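Local structure of SnoaL-like polyketide cyclase (Agrobacterium tumefaciens str. C58, 3EHC) at residues 39-42 with 43-47. The protein is of unknown function but belongs by sequence to the SnoaL-like polyketide cyclase family of the NTF2 clan, and may be a cyclase. Numbering follows the deposited sequence.
Sequences FGLS and GYRDM
Tyr44 N donates to Gly40 O at 2.9 Å, with an N-H...O angle of 153°. The next two bonds repeat the i to i+4 spacing: Arg45 N reaches Leu41 O at 2.9 Å and Asp46 N reaches Ser42 O at 3.0 Å. Gly43 N to Phe39 O, at 3.2 Å with an N-H...O angle of 131°, is weak. These bonds build the first turns of helix 40-54, which in this NTF2-like α+β fold follows strand 32-34; backbone hydrogen bonds join Gly40 to Val32 and Leu41 to Asp30. The Phe39 ring lies flat against the backbone at Gly43. Gly43 C sits 3.8 Å above the centre of that ring, and Tyr44 N, on the same face, is offset toward the rim. With CG between the backbone N and the carbonyl carbon (chi1 61°), the phenyl folds back over this turn. Selenomethionine Met47 meets the ring edge, SE to Phe39 CZ 4.0 Å, a Met-aromatic contact, while its CE sits over the centre of one face of the Tyr44 ring, whose OH is hydrogen-bonded to the OH of Tyr12. Across the turn, the Arg45 guanidinium lays one face over Leu41 O and its NH2 touches Leu41 CD2, while NE is held by a hydrogen bond to Phe21 O.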
# COMPACT_ATOMS: atom_id res chain seq x y z
N PHE B 39 8.71 17.71 -5.65
CA PHE B 39 8.55 18.27 -6.99
C PHE B 39 7.37 19.27 -7.18
O PHE B 39 7.18 19.82 -8.26
CB PHE B 39 8.60 17.15 -8.08
CG PHE B 39 7.52 16.07 -7.97
CD1 PHE B 39 6.35 16.25 -7.24
CD2 PHE B 39 7.67 14.89 -8.71
CE1 PHE B 39 5.39 15.25 -7.22
CE2 PHE B 39 6.71 13.91 -8.68
CZ PHE B 39 5.57 14.08 -7.94
N GLY B 40 6.61 19.51 -6.10
CA GLY B 40 5.58 20.54 -6.08
C GLY B 40 4.37 20.27 -6.94
O GLY B 40 4.31 19.26 -7.65
N LEU B 41 3.41 21.19 -6.90
CA LEU B 41 2.16 21.08 -7.66
C LEU B 41 2.40 20.82 -9.15
O LEU B 41 1.72 19.98 -9.74
CB LEU B 41 1.31 22.36 -7.51
CG LEU B 41 -0.13 22.37 -8.05
CD1 LEU B 41 -0.99 21.36 -7.34
CD2 LEU B 41 -0.70 23.76 -7.87
N SER B 42 3.37 21.52 -9.76
CA SER B 42 3.62 21.37 -11.22
C SER B 42 4.28 20.02 -11.56
O SER B 42 3.96 19.42 -12.59
CB SER B 42 4.39 22.57 -11.82
OG SER B 42 5.73 22.62 -11.36
N GLY B 43 5.17 19.55 -10.69
CA GLY B 43 5.73 18.21 -10.83
C GLY B 43 4.69 17.11 -10.69
O GLY B 43 4.77 16.10 -11.36
N TYR B 44 3.73 17.34 -9.79
CA TYR B 44 2.61 16.45 -9.54
C TYR B 44 1.66 16.41 -10.73
O TYR B 44 1.22 15.33 -11.15
CB TYR B 44 1.89 16.90 -8.26
CG TYR B 44 1.11 15.82 -7.55
CD1 TYR B 44 -0.15 15.45 -8.00
CD2 TYR B 44 1.61 15.18 -6.41
CE1 TYR B 44 -0.90 14.46 -7.37
CE2 TYR B 44 0.87 14.17 -5.76
CZ TYR B 44 -0.39 13.82 -6.26
OH TYR B 44 -1.18 12.84 -5.66
N ARG B 45 1.36 17.58 -11.29
CA ARG B 45 0.55 17.70 -12.51
C ARG B 45 1.21 16.95 -13.67
O ARG B 45 0.54 16.24 -14.40
CB ARG B 45 0.33 19.17 -12.88
CG ARG B 45 -0.58 19.40 -14.09
CD ARG B 45 -0.83 20.89 -14.37
NE ARG B 45 -1.62 21.54 -13.31
CZ ARG B 45 -1.14 22.42 -12.42
NH1 ARG B 45 0.14 22.79 -12.40
NH2 ARG B 45 -1.97 22.94 -11.51
N ASP B 46 2.51 17.13 -13.83
CA ASP B 46 3.28 16.45 -14.90
C ASP B 46 3.21 14.95 -14.76
O ASP B 46 3.12 14.24 -15.75
CB ASP B 46 4.77 16.83 -14.87
CG ASP B 46 5.03 18.28 -15.19
OD1 ASP B 46 4.16 18.95 -15.81
OD2 ASP B 46 6.14 18.75 -14.84
N MSE B 47 3.31 14.47 -13.53
CA MSE B 47 3.19 13.05 -13.22
C MSE B 47 1.85 12.47 -13.65
O MSE B 47 1.83 11.42 -14.27
CB MSE B 47 3.41 12.81 -11.73
CG MSE B 47 3.11 11.40 -11.25
SE MSE B 47 3.15 11.20 -9.31
CE MSE B 47 1.42 12.01 -8.80